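Local coordinates for spondin-1 (Homo sapiens, PDB 2ZOU), which is a secreted glycoprotein of the extracellular matrix, probably acting in cell adhesion, whose reeler domain folds as a beta-sandwich, at residues D31-Y35 against K143-Q147; R42-A47 against T104-W110. All coordinates share one frame; numbering follows the deposited sequence. Where two conformers were deposited one is given.

Contact 1. Residues D31-Y35 against K143-Q147; sequences DPDFY and KLCEQ
Tyr-35 lies against the backbone of Leu-144 and Cys-145 and is tied to it by one direct hydrogen bond, from Tyr-35 N to Cys-145 O, 2.8 Å long with 158° at the hydrogen. With CG between the backbone N and the carbonyl carbon (chi1 72°), the ring lies alongside the Leu-144 and Cys-145 carbonyls, and Leu-144 O sits at its edge, in plane, 3.5 Å from CD1 of Tyr-35. Farther out, CG of Glu-146 lies 3.3 Å from the Tyr-35 OH. Both polar ends bind the 116-118 loop: the phenol OH is hydrogen-bonded to Gly-118 O, the Glu-146 carboxylate to the backbone N of Gly-116 and Gly-118. Leu-144 faces the loop 31-35 and carries its CD2 methyl to 3.4 Å from Pro-32 O, with the pyrrolidine CG also near. Phe-34 takes a more open place beside the last modelled residue. The backbone C of Gln-147 lies over the centre of the Phe-34 ring, 3.6 Å above its plane, and Gln-147 CG comes within 3.5 Å of Phe-34 CD2, the amide turned 77° from the ring. Two waters extend the contact: one donates to Asp-33 O and accepts from Cys-145 N, the other donates to Tyr-35 O and accepts from Gln-147 N. One direct bond flanked by water bridges makes this a partly hydrated contact between a loop and the C-terminal segment rather than a continuous sheet. It joins the loop between strands 24-28 and 40-47 to outer strand 131-144 and the residues after it, where the Cys-119–Cys-145 disulfide fastens the C-terminal tail to the reeler beta-sandwich.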
# COMPACT_ATOMS: atom_id res chain seq x y z
N ASP A 31 11.36 4.59 -8.34
CA ASP A 31 11.24 3.31 -9.07
C ASP A 31 12.35 2.30 -8.73
O ASP A 31 13.10 1.85 -9.61
CB ASP A 31 11.21 3.57 -10.58
CG ASP A 31 10.03 4.42 -11.00
OD1 ASP A 31 9.00 4.45 -10.28
OD2 ASP A 31 10.14 5.09 -12.06
N PRO A 32 12.48 1.93 -7.45
CA PRO A 32 13.53 0.96 -7.08
C PRO A 32 13.31 -0.41 -7.71
O PRO A 32 12.17 -0.86 -7.84
CB PRO A 32 13.40 0.88 -5.55
CG PRO A 32 12.00 1.29 -5.28
CD PRO A 32 11.70 2.37 -6.27
N ASP A 33 14.41 -1.03 -8.12
CA ASP A 33 14.39 -2.37 -8.70
C ASP A 33 14.29 -3.45 -7.62
O ASP A 33 13.89 -4.58 -7.91
CB ASP A 33 15.67 -2.60 -9.52
CG ASP A 33 15.63 -1.94 -10.89
OD1 ASP A 33 14.55 -1.48 -11.33
OD2 ASP A 33 16.69 -1.92 -11.54
N PHE A 34 14.67 -3.10 -6.39
CA PHE A 34 14.70 -4.00 -5.25
C PHE A 34 14.70 -3.14 -4.00
O PHE A 34 14.96 -1.95 -4.09
CB PHE A 34 15.96 -4.88 -5.26
CG PHE A 34 17.25 -4.11 -5.37
CD1 PHE A 34 17.89 -3.60 -4.24
CD2 PHE A 34 17.86 -3.92 -6.62
CE1 PHE A 34 19.09 -2.90 -4.33
CE2 PHE A 34 19.07 -3.22 -6.73
CZ PHE A 34 19.69 -2.71 -5.58
N TYR A 35 14.43 -3.74 -2.84
CA TYR A 35 14.54 -3.00 -1.57
C TYR A 35 15.85 -3.30 -0.85
O TYR A 35 16.39 -4.40 -0.96
CB TYR A 35 13.33 -3.22 -0.63
CG TYR A 35 13.22 -4.59 0.04
CD1 TYR A 35 12.32 -5.54 -0.44
CD2 TYR A 35 13.98 -4.92 1.17
CE1 TYR A 35 12.18 -6.77 0.17
CE2 TYR A 35 13.85 -6.17 1.79
CZ TYR A 35 12.94 -7.07 1.29
OH TYR A 35 12.84 -8.31 1.90
N LYS A 143 5.55 -5.34 -6.54
CA LYS A 143 6.42 -6.33 -5.93
C LYS A 143 7.83 -5.78 -5.83
O LYS A 143 8.36 -5.26 -6.82
CB LYS A 143 6.42 -7.61 -6.79
CG LYS A 143 7.39 -8.69 -6.31
CD LYS A 143 7.63 -9.77 -7.36
CE LYS A 143 6.40 -10.61 -7.62
NZ LYS A 143 6.81 -11.98 -8.06
N LEU A 144 8.42 -5.88 -4.64
CA LEU A 144 9.83 -5.55 -4.43
C LEU A 144 10.54 -6.69 -3.74
O LEU A 144 10.11 -7.13 -2.66
CB LEU A 144 10.01 -4.30 -3.57
CG LEU A 144 9.75 -2.92 -4.18
CD1 LEU A 144 9.83 -1.87 -3.09
CD2 LEU A 144 10.72 -2.59 -5.32
N CYS A 145 11.62 -7.15 -4.35
CA CYS A 145 12.40 -8.22 -3.75
C CYS A 145 13.72 -7.68 -3.22
O CYS A 145 14.01 -6.50 -3.39
CB CYS A 145 12.59 -9.36 -4.76
SG CYS A 145 10.97 -10.05 -5.31
N GLU A 146 14.49 -8.52 -2.55
CA GLU A 146 15.85 -8.16 -2.18
C GLU A 146 16.77 -8.25 -3.41
O GLU A 146 16.39 -8.83 -4.42
CB GLU A 146 16.36 -9.11 -1.08
CG GLU A 146 15.45 -9.18 0.16
CD GLU A 146 15.94 -10.18 1.20
OE1 GLU A 146 17.05 -9.99 1.76
OE2 GLU A 146 15.21 -11.16 1.47
N GLN A 147 17.95 -7.63 -3.33
CA GLN A 147 19.10 -7.87 -4.23
C GLN A 147 19.97 -6.63 -4.38
O GLN A 147 20.54 -6.16 -3.40
CB GLN A 147 18.71 -8.44 -5.61
CG GLN A 147 18.15 -7.41 -6.60
CD GLN A 147 17.25 -8.03 -7.66
OE1 GLN A 147 17.22 -9.25 -7.83
NE2 GLN A 147 16.51 -7.19 -8.37
O HOH W 1 12.43 -6.50 -7.01
O HOH W 2 18.37 -6.18 -0.82

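Contact 2. Residues R42-A47 against T104-W110; sequences RVTLSA and TRIQVFW
Strands 42-47 and 105-110 are antiparallel neighbours at the middle of the four-stranded sheet of the reeler beta-sandwich. Val-43 with Val-108 and Leu-45 with Ile-106 form hydrogen-bonded pairs, each closed by two backbone bonds, and Ala-47 N to Thr-104 O adds a fifth. The tightly packed side faces the other sheet: CB of Leu-45 meets CG1 of Ile-106 at 3.8 Å, both side chains touching Phe-56, while CG2 of Val-43 reaches CB of Trp-110, also at 3.8 Å. Arg-42, Thr-44, Ser-46, Arg-105, Gln-107 and Phe-109 occupy the opposite, more mixed and more open face, where Thr-44 is still buried. There Arg-42, bent at chi3 (-62°), swings its guanidinium across to Gln-107 and donates from NH1 to OE1, 2.9 Å away in the guanidinium plane. Its NH2 comes within 3.5 Å of Phe-109 CZ, the two planes 74° apart. With alanine in place of Arg-42, Gln-107 OE1 would probably lose one of its donors and the Phe-109 ring the guanidinium beside it. Arg-105 stretches along the same face, its NH2 passing 3.4 Å from the CG2 methyl of Thr-44. Glu-29 offers both arginines a long, weak ion pair, and a water accepts from Arg-42 NH1 and weakly from Gln-107 NE2, which is also bonded to Asp-81. Arg-42 NH1 and Arg-105 NH2 grip Gln-107 OE1 from opposite faces of the amide plane, the Arg-105 bond measuring 2.9 Å.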
# COMPACT_ATOMS: atom_id res chain seq x y z
N ARG A 42 9.35 6.23 -0.26
CA ARG A 42 8.10 6.98 -0.27
C ARG A 42 7.12 6.32 -1.24
O ARG A 42 7.33 6.29 -2.45
CB ARG A 42 8.32 8.47 -0.59
CG ARG A 42 7.06 9.30 -0.32
CD ARG A 42 7.25 10.78 -0.62
NE ARG A 42 8.29 11.39 0.20
CZ ARG A 42 8.11 12.46 0.97
NH1 ARG A 42 6.92 13.06 1.03
NH2 ARG A 42 9.14 12.93 1.66
N VAL A 43 6.07 5.74 -0.66
CA VAL A 43 5.03 5.04 -1.41
C VAL A 43 3.91 6.04 -1.70
O VAL A 43 3.46 6.76 -0.81
CB VAL A 43 4.49 3.82 -0.63
CG1 VAL A 43 3.40 3.09 -1.44
CG2 VAL A 43 5.63 2.87 -0.30
N THR A 44 3.44 6.06 -2.95
CA THR A 44 2.38 6.98 -3.33
C THR A 44 1.22 6.23 -3.96
O THR A 44 1.41 5.23 -4.68
CB THR A 44 2.90 8.04 -4.32
OG1 THR A 44 3.29 7.40 -5.52
CG2 THR A 44 4.08 8.79 -3.74
N LEU A 45 0.02 6.72 -3.69
CA LEU A 45 -1.19 6.21 -4.33
C LEU A 45 -1.84 7.40 -5.01
O LEU A 45 -2.16 8.38 -4.36
CB LEU A 45 -2.13 5.65 -3.26
CG LEU A 45 -3.41 4.96 -3.68
CD1 LEU A 45 -3.17 3.88 -4.68
CD2 LEU A 45 -4.04 4.40 -2.43
N SER A 46 -2.02 7.31 -6.32
CA SER A 46 -2.52 8.46 -7.09
C SER A 46 -3.60 8.06 -8.08
O SER A 46 -3.63 6.92 -8.57
CB SER A 46 -1.38 9.05 -7.94
OG SER A 46 -0.15 9.17 -7.25
N ALA A 47 -4.49 9.01 -8.37
CA ALA A 47 -5.56 8.83 -9.33
C ALA A 47 -5.27 9.66 -10.57
O ALA A 47 -5.00 10.84 -10.43
CB ALA A 47 -6.88 9.30 -8.72
N THR A 104 -6.66 12.92 -4.63
CA THR A 104 -6.06 12.42 -5.86
C THR A 104 -4.67 11.81 -5.63
O THR A 104 -4.12 11.16 -6.51
CB THR A 104 -5.94 13.52 -6.93
OG1 THR A 104 -5.17 14.60 -6.40
CG2 THR A 104 -7.33 14.02 -7.34
N ARG A 105 -4.12 12.04 -4.43
CA ARG A 105 -2.82 11.48 -4.08
C ARG A 105 -2.69 11.38 -2.58
O ARG A 105 -3.06 12.31 -1.86
CB ARG A 105 -1.67 12.35 -4.64
CG ARG A 105 -0.25 11.86 -4.28
CD ARG A 105 0.84 12.76 -4.88
NE ARG A 105 2.21 12.30 -4.57
CZ ARG A 105 2.88 12.64 -3.48
NH1 ARG A 105 2.30 13.42 -2.58
NH2 ARG A 105 4.12 12.20 -3.27
N ILE A 106 -2.16 10.26 -2.11
CA ILE A 106 -1.62 10.18 -0.75
C ILE A 106 -0.21 9.60 -0.79
O ILE A 106 0.19 8.97 -1.78
CB ILE A 106 -2.53 9.37 0.23
CG1 ILE A 106 -2.69 7.91 -0.20
CG2 ILE A 106 -3.87 10.10 0.44
CD1 ILE A 106 -1.57 7.00 0.29
N GLN A 107 0.53 9.81 0.29
CA GLN A 107 1.91 9.31 0.38
C GLN A 107 2.20 8.87 1.80
O GLN A 107 1.64 9.43 2.74
CB GLN A 107 2.90 10.42 0.00
CG GLN A 107 2.68 11.69 0.81
CD GLN A 107 3.64 12.81 0.48
OE1 GLN A 107 4.47 12.70 -0.42
NE2 GLN A 107 3.50 13.90 1.21
N VAL A 108 3.06 7.87 1.92
CA VAL A 108 3.49 7.35 3.22
C VAL A 108 4.91 6.84 3.05
O VAL A 108 5.32 6.54 1.93
CB VAL A 108 2.53 6.24 3.68
CG1 VAL A 108 2.69 4.96 2.82
CG2 VAL A 108 2.66 5.97 5.18
N PHE A 109 5.68 6.76 4.13
CA PHE A 109 6.94 6.03 4.06
C PHE A 109 6.70 4.57 4.36
O PHE A 109 5.86 4.22 5.20
CB PHE A 109 7.95 6.57 5.07
CG PHE A 109 8.52 7.91 4.71
CD1 PHE A 109 9.22 8.08 3.51
CD2 PHE A 109 8.39 9.00 5.59
CE1 PHE A 109 9.75 9.32 3.17
CE2 PHE A 109 8.95 10.24 5.25
CZ PHE A 109 9.61 10.39 4.04
N TRP A 110 7.49 3.73 3.69
CA TRP A 110 7.61 2.31 4.01
C TRP A 110 9.08 2.02 4.23
O TRP A 110 9.90 2.26 3.34
CB TRP A 110 7.03 1.46 2.89
CG TRP A 110 7.15 -0.01 3.16
CD1 TRP A 110 6.41 -0.74 4.03
CD2 TRP A 110 8.06 -0.92 2.53
NE1 TRP A 110 6.79 -2.06 4.00
CE2 TRP A 110 7.81 -2.20 3.08
CE3 TRP A 110 9.05 -0.78 1.56
CZ2 TRP A 110 8.52 -3.34 2.68
CZ3 TRP A 110 9.76 -1.90 1.17
CH2 TRP A 110 9.48 -3.17 1.71
O HOH W 3 5.96 15.66 2.31

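How the contacts relate
From the N terminus the chain forms strand 24-28, passes through the loop holding 31-35, and returns along strand 40-47, whose residues 42-47 supply the first half of contact 2. Strand 55-62 then enters the five-stranded sheet; the chain later returns through 104-110, closing contact 2, and reaches 143-147, at the end of the modelled chain, closing contact 1. Contact 2 is thus nested inside the long loop that contact 1 closes. Contact 2 joins two strands of one sheet, while contact 1 ties a loop of that sheet to the last strand of the other. Their centres lie about 17 Å apart, yet they touch where Trp-110 CZ3 packs against Tyr-35 CB (4.2 Å) and Leu-144 CD1.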